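Putative aspartyl-tRNA synthetase (Leishmania major, PDB 6OD8) probably charges tRNA(Asp) with L-aspartate at the cost of ATP, as a class II aminoacyl-tRNA synthetase. Local coordinates at residues F445-F451 with T470-F476; L328-E332 with R398-I402; I142-T148 with V168-V174. All coordinates share one frame; numbering follows the deposited sequence.

Contact 1 of 3, residues F445-F451 with T470-F476. With EDO (1,2-ethanediol), chain E.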
loop_
_atom_site.group_PDB
_atom_site.type_symbol
_atom_site.label_atom_id
_atom_site.label_comp_id
_atom_site.label_asym_id
_atom_site.label_seq_id
_atom_site.Cartn_x
_atom_site.Cartn_y
_atom_site.Cartn_z
ATOM N N PHE A 445 -16.649 10.863 -17.326
ATOM C CA PHE A 445 -15.861 11.355 -16.200
ATOM C C PHE A 445 -15.925 12.874 -16.156
ATOM O O PHE A 445 -15.672 13.524 -17.171
ATOM C CB PHE A 445 -14.399 10.923 -16.332
ATOM C CG PHE A 445 -13.554 11.263 -15.123
ATOM C CD1 PHE A 445 -13.394 10.344 -14.099
ATOM C CD2 PHE A 445 -12.952 12.503 -14.999
ATOM C CE1 PHE A 445 -12.627 10.643 -12.979
ATOM C CE2 PHE A 445 -12.194 12.805 -13.876
ATOM C CZ PHE A 445 -12.034 11.880 -12.870
ATOM N N PHE A 446 -16.213 13.447 -14.990
ATOM C CA PHE A 446 -16.238 14.905 -14.906
ATOM C C PHE A 446 -16.161 15.320 -13.444
ATOM O O PHE A 446 -16.403 14.523 -12.530
ATOM C CB PHE A 446 -17.472 15.502 -15.597
ATOM C CG PHE A 446 -18.749 15.397 -14.794
ATOM C CD1 PHE A 446 -19.166 16.451 -14.004
ATOM C CD2 PHE A 446 -19.526 14.240 -14.833
ATOM C CE1 PHE A 446 -20.353 16.374 -13.261
ATOM C CE2 PHE A 446 -20.682 14.139 -14.071
ATOM C CZ PHE A 446 -21.099 15.207 -13.300
ATOM N N ILE A 447 -15.775 16.568 -13.220
ATOM C CA ILE A 447 -15.789 17.088 -11.861
ATOM C C ILE A 447 -16.812 18.214 -11.778
ATOM O O ILE A 447 -17.005 18.952 -12.744
ATOM C CB ILE A 447 -14.387 17.539 -11.393
ATOM C CG1 ILE A 447 -14.039 18.920 -11.921
ATOM C CG2 ILE A 447 -13.337 16.541 -11.851
ATOM C CD1 ILE A 447 -14.333 20.057 -10.947
ATOM N N SER A 448 -17.488 18.305 -10.626
ATOM C CA SER A 448 -18.395 19.389 -10.282
ATOM C C SER A 448 -17.699 20.235 -9.233
ATOM O O SER A 448 -17.324 19.719 -8.177
ATOM C CB SER A 448 -19.728 18.867 -9.734
ATOM O OG SER A 448 -20.612 19.958 -9.410
ATOM N N ASP A 449 -17.572 21.532 -9.516
ATOM C CA ASP A 449 -16.707 22.452 -8.795
ATOM C C ASP A 449 -17.518 23.389 -7.896
ATOM O O ASP A 449 -18.528 23.949 -8.329
ATOM C CB ASP A 449 -15.896 23.258 -9.815
ATOM C CG ASP A 449 -14.861 24.112 -9.177
ATOM O OD1 ASP A 449 -14.299 23.663 -8.156
ATOM O OD2 ASP A 449 -14.607 25.229 -9.693
ATOM N N ARG A 450 -17.055 23.560 -6.650
ATOM C CA ARG A 450 -17.562 24.531 -5.675
ATOM C C ARG A 450 -18.869 24.078 -5.037
ATOM O O ARG A 450 -19.935 24.657 -5.298
ATOM C CB ARG A 450 -17.753 25.913 -6.305
ATOM C CG ARG A 450 -16.581 26.843 -6.190
ATOM C CD ARG A 450 -17.002 28.280 -6.501
ATOM N NE ARG A 450 -15.931 29.226 -6.196
ATOM C CZ ARG A 450 -16.128 30.475 -5.788
ATOM N NH1 ARG A 450 -17.363 30.934 -5.632
ATOM N NH2 ARG A 450 -15.088 31.262 -5.530
ATOM N N PHE A 451 -18.791 23.091 -4.155
ATOM C CA PHE A 451 -19.997 22.526 -3.563
ATOM C C PHE A 451 -20.568 23.442 -2.488
ATOM O O PHE A 451 -19.829 24.220 -1.875
ATOM C CB PHE A 451 -19.704 21.156 -2.957
ATOM C CG PHE A 451 -20.033 20.026 -3.873
ATOM C CD1 PHE A 451 -21.021 19.113 -3.547
ATOM C CD2 PHE A 451 -19.372 19.901 -5.079
ATOM C CE1 PHE A 451 -21.337 18.053 -4.409
ATOM C CE2 PHE A 451 -19.676 18.871 -5.938
ATOM C CZ PHE A 451 -20.667 17.945 -5.608
ATOM N N THR A 470 -18.034 26.277 -1.052
ATOM C CA THR A 470 -16.755 25.860 -0.494
ATOM C C THR A 470 -15.743 25.650 -1.604
ATOM O O THR A 470 -16.084 25.475 -2.782
ATOM C CB THR A 470 -16.884 24.560 0.317
ATOM O OG1 THR A 470 -17.463 23.545 -0.520
ATOM C CG2 THR A 470 -17.770 24.786 1.548
ATOM N N ASN A 471 -14.479 25.684 -1.195
ATOM C CA ASN A 471 -13.349 25.406 -2.069
ATOM C C ASN A 471 -13.201 23.892 -2.182
ATOM O O ASN A 471 -12.271 23.293 -1.645
ATOM C CB ASN A 471 -12.084 26.029 -1.496
ATOM C CG ASN A 471 -12.123 27.534 -1.503
ATOM O OD1 ASN A 471 -12.846 28.130 -2.298
ATOM N ND2 ASN A 471 -11.331 28.161 -0.628
ATOM N N SER A 472 -14.134 23.277 -2.911
ATOM C CA SER A 472 -14.217 21.818 -2.927
ATOM C C SER A 472 -14.813 21.352 -4.249
ATOM O O SER A 472 -15.444 22.127 -4.963
ATOM C CB SER A 472 -15.072 21.307 -1.766
ATOM O OG SER A 472 -16.423 21.676 -1.948
ATOM N N TYR A 473 -14.624 20.068 -4.559
ATOM C CA TYR A 473 -15.188 19.501 -5.783
ATOM C C TYR A 473 -15.503 18.027 -5.546
ATOM O O TYR A 473 -14.967 17.391 -4.632
ATOM C CB TYR A 473 -14.223 19.660 -6.981
ATOM C CG TYR A 473 -12.982 18.828 -6.776
ATOM C CD1 TYR A 473 -12.954 17.473 -7.132
ATOM C CD2 TYR A 473 -11.857 19.372 -6.163
ATOM C CE1 TYR A 473 -11.831 16.680 -6.888
ATOM C CE2 TYR A 473 -10.719 18.594 -5.920
ATOM C CZ TYR A 473 -10.713 17.255 -6.281
ATOM O OH TYR A 473 -9.593 16.496 -6.027
ATOM N N ASP A 474 -16.354 17.476 -6.410
ATOM C CA ASP A 474 -16.572 16.039 -6.503
ATOM C C ASP A 474 -16.201 15.585 -7.909
ATOM O O ASP A 474 -16.414 16.315 -8.880
ATOM C CB ASP A 474 -18.042 15.652 -6.258
ATOM C CG ASP A 474 -18.376 15.416 -4.792
ATOM O OD1 ASP A 474 -17.553 15.735 -3.907
ATOM O OD2 ASP A 474 -19.497 14.914 -4.538
ATOM N N MET A 475 -15.674 14.369 -8.010
ATOM C CA MET A 475 -15.488 13.680 -9.279
ATOM C C MET A 475 -16.482 12.543 -9.431
ATOM O O MET A 475 -16.795 11.831 -8.475
ATOM C CB MET A 475 -14.086 13.078 -9.419
ATOM C CG MET A 475 -12.978 14.074 -9.314
ATOM S SD MET A 475 -11.367 13.248 -9.457
ATOM C CE MET A 475 -10.424 14.552 -10.248
ATOM N N PHE A 476 -16.912 12.330 -10.671
ATOM C CA PHE A 476 -17.922 11.338 -10.994
ATOM C C PHE A 476 -17.406 10.423 -12.099
ATOM O O PHE A 476 -16.799 10.882 -13.075
ATOM C CB PHE A 476 -19.239 12.008 -11.440
ATOM C CG PHE A 476 -19.864 12.890 -10.380
ATOM C CD1 PHE A 476 -20.827 12.380 -9.519
ATOM C CD2 PHE A 476 -19.483 14.220 -10.244
ATOM C CE1 PHE A 476 -21.389 13.174 -8.527
ATOM C CE2 PHE A 476 -20.042 15.027 -9.251
ATOM C CZ PHE A 476 -21.013 14.512 -8.402
HETATM C C1 EDO E . -15.481 25.160 -13.074
HETATM O O1 EDO E . -14.147 24.707 -12.838
HETATM C C2 EDO E . -15.855 24.934 -14.538
HETATM O O2 EDO E . -15.482 26.062 -15.338
HETATM O O HOH W 1 -12.413 29.683 -4.644
#
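One carbonyl oxygen, Phe-451 O, accepts two hydrogen bonds from a single residue: Thr-470 N lies 2.9 Å from it nearly along the C=O axis, while Thr-470 OG1, at 2.8 Å, comes from above the carbonyl plane. This double grip closes an antiparallel pairing of strands 445-449 and 472-477, neighbours in the large sheet of the class II synthetase catalytic domain. The segment directions differ by 159°, and reciprocal backbone bonds join Phe-446 with Phe-476 and Ser-448 with Asp-474. Where the first strand ends, Arg-450 N still reaches Ser-472 O at 2.7 Å.

On the face of Phe-446, Ser-448, Asp-474 and Phe-476, the two phenylalanine rings are nearly parallel (15°) but slid apart, so that they barely overlap. Phe-446 CZ is 3.6 Å from Phe-476 CD2, which sits over the rim of one Phe-446 face. Phe-446 has its CG between the backbone N and carbonyl carbon (chi1 78°), a crowded position that stands the ring up beside its partner. Further along, the Phe-451 ring lies against the Asp-474 carboxylate, with CZ 3.4 Å from OD2. That carboxylate is also held through OD1 by Arg-456 and Ser-484, and Arg-456 makes a cation-pi contact with Phe-451, so acid, ring and guanidinium form one cluster.

The face bearing Ile-447 and Met-475 turns toward helix 325-342, and Ile-447 CG2 packs 3.6 Å from Met-475 CG. Met-475 SD then approaches the Phe-445 ring obliquely, 3.7 Å from Phe-445 CZ, a Met-aromatic contact.

Contact 2 of 3, residues L328-E332 with R398-I402. With EDO (1,2-ethanediol), chain H.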
loop_
_atom_site.group_PDB
_atom_site.type_symbol
_atom_site.label_atom_id
_atom_site.label_comp_id
_atom_site.label_asym_id
_atom_site.label_seq_id
_atom_site.Cartn_x
_atom_site.Cartn_y
_atom_site.Cartn_z
ATOM N N LEU A 328 -6.923 19.709 -7.418
ATOM C CA LEU A 328 -7.692 19.175 -8.523
ATOM C C LEU A 328 -6.801 18.880 -9.727
ATOM O O LEU A 328 -7.004 17.879 -10.426
ATOM C CB LEU A 328 -8.809 20.181 -8.869
ATOM C CG LEU A 328 -9.663 19.864 -10.080
ATOM C CD1 LEU A 328 -10.364 18.514 -9.857
ATOM C CD2 LEU A 328 -10.676 21.006 -10.279
ATOM N N ASP A 329 -5.799 19.729 -9.975
ATOM C CA ASP A 329 -4.831 19.457 -11.036
ATOM C C ASP A 329 -4.155 18.101 -10.827
ATOM O O ASP A 329 -4.015 17.309 -11.771
ATOM C CB ASP A 329 -3.769 20.566 -11.089
ATOM C CG ASP A 329 -4.283 21.884 -11.657
ATOM O OD1 ASP A 329 -5.406 21.943 -12.199
ATOM O OD2 ASP A 329 -3.540 22.890 -11.540
ATOM N N VAL A 330 -3.710 17.823 -9.594
ATOM C CA VAL A 330 -3.055 16.546 -9.299
ATOM C C VAL A 330 -4.036 15.393 -9.454
ATOM O O VAL A 330 -3.722 14.373 -10.067
ATOM C CB VAL A 330 -2.428 16.578 -7.891
ATOM C CG1 VAL A 330 -2.106 15.173 -7.377
ATOM C CG2 VAL A 330 -1.138 17.442 -7.934
ATOM N N ALA A 331 -5.245 15.548 -8.912
ATOM C CA ALA A 331 -6.249 14.483 -8.964
ATOM C C ALA A 331 -6.604 14.117 -10.402
ATOM O O ALA A 331 -6.755 12.935 -10.729
ATOM C CB ALA A 331 -7.497 14.926 -8.194
ATOM N N GLU A 332 -6.757 15.119 -11.278
ATOM C CA GLU A 332 -7.090 14.821 -12.671
ATOM C C GLU A 332 -5.931 14.142 -13.386
ATOM O O GLU A 332 -6.140 13.226 -14.198
ATOM C CB GLU A 332 -7.476 16.102 -13.415
ATOM C CG GLU A 332 -8.839 16.640 -13.043
ATOM C CD GLU A 332 -9.122 17.981 -13.700
ATOM O OE1 GLU A 332 -8.166 18.594 -14.226
ATOM O OE2 GLU A 332 -10.293 18.427 -13.696
ATOM N N ARG A 398 -7.876 16.888 -21.219
ATOM C CA ARG A 398 -9.225 17.229 -21.719
ATOM C C ARG A 398 -10.325 16.743 -20.770
ATOM O O ARG A 398 -11.358 16.201 -21.190
ATOM C CB ARG A 398 -9.435 16.675 -23.136
ATOM C CG ARG A 398 -8.422 17.205 -24.164
ATOM C CD ARG A 398 -8.773 16.796 -25.604
ATOM N NE ARG A 398 -8.767 15.345 -25.843
ATOM C CZ ARG A 398 -7.663 14.624 -26.026
ATOM N NH1 ARG A 398 -6.478 15.221 -25.975
ATOM N NH2 ARG A 398 -7.734 13.314 -26.262
ATOM N N MET A 399 -10.120 16.965 -19.475
ATOM C CA MET A 399 -11.023 16.453 -18.451
ATOM C C MET A 399 -11.984 17.543 -17.987
ATOM O O MET A 399 -11.555 18.623 -17.553
ATOM C CB MET A 399 -10.217 15.857 -17.295
ATOM C CG MET A 399 -9.567 14.546 -17.755
ATOM S SD MET A 399 -8.310 13.890 -16.618
ATOM C CE MET A 399 -9.351 13.191 -15.403
ATOM N N LEU A 400 -13.282 17.232 -18.062
ATOM C CA LEU A 400 -14.354 18.223 -17.941
ATOM C C LEU A 400 -14.588 18.681 -16.498
ATOM O O LEU A 400 -14.705 17.864 -15.583
ATOM C CB LEU A 400 -15.647 17.633 -18.503
ATOM C CG LEU A 400 -16.860 18.544 -18.559
ATOM C CD1 LEU A 400 -16.574 19.539 -19.661
ATOM C CD2 LEU A 400 -18.093 17.704 -18.879
ATOM N N ARG A 401 -14.700 19.998 -16.318
ATOM C CA ARG A 401 -15.040 20.639 -15.051
ATOM C C ARG A 401 -16.271 21.494 -15.301
ATOM O O ARG A 401 -16.298 22.237 -16.282
ATOM C CB ARG A 401 -13.904 21.540 -14.548
ATOM C CG ARG A 401 -12.559 20.871 -14.396
ATOM C CD ARG A 401 -11.526 21.855 -13.859
ATOM N NE ARG A 401 -10.200 21.243 -13.739
ATOM C CZ ARG A 401 -9.127 21.878 -13.275
ATOM N NH1 ARG A 401 -9.228 23.145 -12.876
ATOM N NH2 ARG A 401 -7.955 21.248 -13.216
ATOM N N ILE A 402 -17.294 21.367 -14.447
ATOM C CA ILE A 402 -18.489 22.206 -14.507
ATOM C C ILE A 402 -18.713 22.754 -13.107
ATOM O O ILE A 402 -18.698 21.997 -12.130
ATOM C CB ILE A 402 -19.741 21.446 -15.000
ATOM C CG1 ILE A 402 -19.480 20.790 -16.360
ATOM C CG2 ILE A 402 -20.958 22.398 -15.121
ATOM C CD1 ILE A 402 -20.652 19.959 -16.866
HETATM C C1 EDO H . -5.335 17.578 -15.720
HETATM O O1 EDO H . -4.236 17.208 -16.569
HETATM C C2 EDO H . -5.024 18.835 -14.920
HETATM O O2 EDO H . -3.673 18.785 -14.447
HETATM O O HOH W 2 -6.659 24.374 -12.589
HETATM O O HOH W 3 -9.227 19.317 -16.757
#
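The helical turn bearing Leu-328 and Glu-332 passes 11.8 Å from strand 400-402 at the closest approach of the axes, with chain directions 141° apart, and Arg-401 bridges the gap with its side chain. The arginine is extended from CG to NE, which carries its guanidinium to the helix. There it makes a side-on, two-nitrogen grip on Glu-332: NE meets OE2 at 2.8 Å, on the syn side but tilted out of the carboxylate plane, and NH2 meets OE1 at 2.8 Å. The grip is not flat, since the carboxylate and guanidinium planes stand 52° apart and OE1 is approached from above its carboxylate plane.

NH2 spends its other hydrogen on Asp-329 OD1, 2.8 Å away and within the guanidinium plane. Leu-328 completes the clamp by setting CD2 3.4 Å above the centre of one guanidinium face. Two acids from one helical turn thus probably balance a largely buried positive charge and fix its rotation. A water links Asp-329 OD1 to Arg-401 NH1, and a second joins Glu-332 OE1 to Met-399 O. Met-399 itself lays SD against Glu-332 O, 3.3 Å away.

Asp-329 OD2 is bound by Tyr-68 of the second subunit, so the salt-bridge network reaches the dimer interface. Within the chain, helix 325-342 lies across one side of the sheet, where Leu-328 and Arg-401 both touch Ile-447 of strand 445-449; helix 427-441 receives Leu-400 and Ile-402 on the other.

Contact 3 of 3, residues I142-T148 with V168-V174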
loop_
_atom_site.group_PDB
_atom_site.type_symbol
_atom_site.label_atom_id
_atom_site.label_comp_id
_atom_site.label_asym_id
_atom_site.label_seq_id
_atom_site.Cartn_x
_atom_site.Cartn_y
_atom_site.Cartn_z
ATOM N N ILE A 142 -5.243 -30.759 -8.784
ATOM C CA ILE A 142 -4.027 -30.247 -9.394
ATOM C C ILE A 142 -3.147 -31.438 -9.749
ATOM O O ILE A 142 -2.937 -32.336 -8.928
ATOM C CB ILE A 142 -3.312 -29.259 -8.462
ATOM C CG1 ILE A 142 -4.174 -28.001 -8.303
ATOM C CG2 ILE A 142 -1.948 -28.912 -9.026
ATOM C CD1 ILE A 142 -3.694 -27.070 -7.220
ATOM N N VAL A 143 -2.666 -31.465 -10.995
ATOM C CA VAL A 143 -1.913 -32.608 -11.503
ATOM C C VAL A 143 -0.545 -32.150 -11.985
ATOM O O VAL A 143 -0.377 -31.012 -12.425
ATOM C CB VAL A 143 -2.661 -33.331 -12.648
ATOM C CG1 VAL A 143 -3.891 -34.062 -12.133
ATOM C CG2 VAL A 143 -3.019 -32.355 -13.772
ATOM N N ASP A 144 0.445 -33.046 -11.882
ATOM C CA ASP A 144 1.716 -32.917 -12.579
ATOM C C ASP A 144 1.632 -33.821 -13.795
ATOM O O ASP A 144 1.438 -35.030 -13.648
ATOM C CB ASP A 144 2.894 -33.354 -11.703
ATOM C CG ASP A 144 3.399 -32.259 -10.794
ATOM O OD1 ASP A 144 3.145 -31.071 -11.074
ATOM O OD2 ASP A 144 4.070 -32.595 -9.798
ATOM N N VAL A 145 1.764 -33.254 -14.984
ATOM C CA VAL A 145 1.675 -34.012 -16.228
ATOM C C VAL A 145 3.007 -33.901 -16.955
ATOM O O VAL A 145 3.576 -32.805 -17.045
ATOM C CB VAL A 145 0.517 -33.504 -17.107
ATOM C CG1 VAL A 145 0.546 -34.153 -18.477
ATOM C CG2 VAL A 145 -0.814 -33.769 -16.423
ATOM N N GLU A 146 3.522 -35.034 -17.428
ATOM C CA GLU A 146 4.598 -35.072 -18.407
ATOM C C GLU A 146 3.952 -35.284 -19.770
ATOM O O GLU A 146 3.254 -36.281 -19.968
ATOM C CB GLU A 146 5.582 -36.197 -18.080
ATOM C CG GLU A 146 6.598 -36.475 -19.155
ATOM C CD GLU A 146 7.673 -37.459 -18.709
ATOM O OE1 GLU A 146 7.651 -38.624 -19.166
ATOM O OE2 GLU A 146 8.538 -37.061 -17.897
ATOM N N ALA A 147 4.158 -34.347 -20.697
ATOM C CA ALA A 147 3.412 -34.417 -21.949
ATOM C C ALA A 147 4.175 -33.736 -23.069
ATOM O O ALA A 147 4.881 -32.751 -22.842
ATOM C CB ALA A 147 2.031 -33.762 -21.821
ATOM N N THR A 148 3.972 -34.241 -24.289
ATOM C CA THR A 148 4.558 -33.649 -25.482
ATOM C C THR A 148 3.667 -32.534 -26.025
ATOM O O THR A 148 2.446 -32.701 -26.154
ATOM C CB THR A 148 4.795 -34.713 -26.548
ATOM O OG1 THR A 148 5.513 -35.807 -25.961
ATOM C CG2 THR A 148 5.645 -34.139 -27.682
ATOM N N VAL A 168 -0.225 -36.794 -23.346
ATOM C CA VAL A 168 0.177 -37.101 -21.972
ATOM C C VAL A 168 0.926 -38.426 -21.915
ATOM O O VAL A 168 0.414 -39.463 -22.355
ATOM C CB VAL A 168 -1.049 -37.140 -21.051
ATOM C CG1 VAL A 168 -0.631 -37.508 -19.632
ATOM C CG2 VAL A 168 -1.795 -35.802 -21.102
ATOM N N LYS A 169 2.118 -38.402 -21.318
ATOM C CA LYS A 169 2.921 -39.602 -21.077
ATOM C C LYS A 169 2.891 -40.067 -19.623
ATOM O O LYS A 169 3.024 -41.262 -19.355
ATOM C CB LYS A 169 4.383 -39.347 -21.468
ATOM C CG LYS A 169 4.594 -38.624 -22.790
ATOM C CD LYS A 169 3.914 -39.340 -23.938
ATOM C CE LYS A 169 4.430 -38.837 -25.278
ATOM N NZ LYS A 169 3.709 -39.442 -26.432
ATOM N N LYS A 170 2.740 -39.140 -18.682
ATOM C CA LYS A 170 2.666 -39.418 -17.257
ATOM C C LYS A 170 1.729 -38.401 -16.632
ATOM O O LYS A 170 1.688 -37.242 -17.057
ATOM C CB LYS A 170 4.031 -39.307 -16.542
ATOM C CG LYS A 170 5.060 -40.359 -16.907
ATOM C CD LYS A 170 6.322 -40.151 -16.062
ATOM C CE LYS A 170 7.362 -41.260 -16.302
ATOM N NZ LYS A 170 7.663 -41.380 -17.757
ATOM N N ILE A 171 0.985 -38.830 -15.617
ATOM C CA ILE A 171 0.122 -37.891 -14.909
ATOM C C ILE A 171 -0.062 -38.345 -13.464
ATOM O O ILE A 171 -0.503 -39.468 -13.205
ATOM C CB ILE A 171 -1.237 -37.725 -15.625
ATOM C CG1 ILE A 171 -2.142 -36.805 -14.803
ATOM C CG2 ILE A 171 -1.937 -39.085 -15.889
ATOM C CD1 ILE A 171 -3.395 -36.299 -15.565
ATOM N N HIS A 172 0.272 -37.482 -12.512
ATOM C CA HIS A 172 0.013 -37.761 -11.104
ATOM C C HIS A 172 -0.717 -36.587 -10.474
ATOM O O HIS A 172 -0.464 -35.427 -10.825
ATOM C CB HIS A 172 1.297 -38.029 -10.306
ATOM C CG HIS A 172 2.093 -39.200 -10.797
ATOM N ND1 HIS A 172 2.883 -39.139 -11.926
ATOM C CD2 HIS A 172 2.230 -40.455 -10.305
ATOM C CE1 HIS A 172 3.474 -40.308 -12.109
ATOM N NE2 HIS A 172 3.103 -41.120 -11.134
ATOM N N THR A 173 -1.630 -36.882 -9.544
ATOM C CA THR A 173 -2.269 -35.816 -8.791
ATOM C C THR A 173 -1.302 -35.273 -7.747
ATOM O O THR A 173 -0.626 -36.029 -7.047
ATOM C CB THR A 173 -3.566 -36.271 -8.114
ATOM O OG1 THR A 173 -3.348 -37.486 -7.403
ATOM C CG2 THR A 173 -4.726 -36.443 -9.155
ATOM N N VAL A 174 -1.240 -33.956 -7.674
ATOM C CA VAL A 174 -0.519 -33.261 -6.615
ATOM C C VAL A 174 -1.411 -33.115 -5.385
ATOM O O VAL A 174 -1.043 -33.530 -4.284
ATOM C CB VAL A 174 -0.027 -31.899 -7.141
ATOM C CG1 VAL A 174 0.610 -31.058 -6.030
ATOM C CG2 VAL A 174 0.958 -32.106 -8.299
HETATM O O HOH W 4 3.694 -36.879 -13.514
#
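The pairing of Ile-142 to Thr-148 with Val-168 to Val-174 is an antiparallel strand contact interrupted by a classic beta bulge, set in the OB-fold domain, which probably binds the tRNA anticodon as in other class II aspartyl-tRNA synthetases. The strand segments run at 162° to one another, 4.6 Å apart. The bulge is evident at Glu-146, whose carbonyl oxygen faces two successive residues: Lys-169 N donates to Glu-146 O at 2.8 Å, and Lys-170 N to the same atom at 3.2 Å. Beyond it the register slips by one, leaving Ala-147 opposite Val-168.

Before the bulge the pattern is regular. Asp-144 and His-172 exchange two backbone bonds, and Val-174 N closes the far end on Ile-142 O at 2.7 Å. A water joins Asp-144 O to His-172 ND1 in the plane of the imidazole, whose NE2 is bound to Lys-54 O.

The side of Val-143, Val-145, Ala-147, Val-168, Ile-171 and Thr-173 is largely apolar. Val-143 CG1 meets Thr-173 CG2 at 3.9 Å, and Ala-147 CB rests 3.8 Å from Val-168 CA. At the corner of the chain, Val-174 has CG2 anti to its carbonyl carbon, which lays that methyl against Asp-144, 3.5 Å from OD2; OD1 of this aspartate pairs with Arg-92. A salt bridge from Lys-170 NZ to Glu-146 OE1 (3.1 Å) involves one of two glutamate conformers and is doubtful.

Strand 142-151 is flanked by strand 88-100 across its other edge. Val-143 meets Leu-109 of strand 104-111, Val-168 and Ile-171 pack on helix 128-136, and Val-174 touches Pro-522 of the second subunit.

Contacts 1 and 2 are built around one piece of the catalytic-domain sheet, their centres about 9 Å apart. Strand 445-449 is shared ground: Ile-447 N lies 2.9 Å from Leu-400 O and Asp-449 N 2.9 Å from Ile-402 O, probable hydrogen bonds that place strand 400-403 beside it. The helix of contact 2 also packs on the second strand of contact 1, with Tyr-473 OH 3.4 Å from Ala-331 CB. Contact 3 belongs to the OB-fold domain, its centre about 57 Å from that of contact 1 and about 54 Å from that of contact 2. The ethanediol molecules at contacts 1 and 2 probably come from the crystallisation liquor and by themselves do not establish a substrate site.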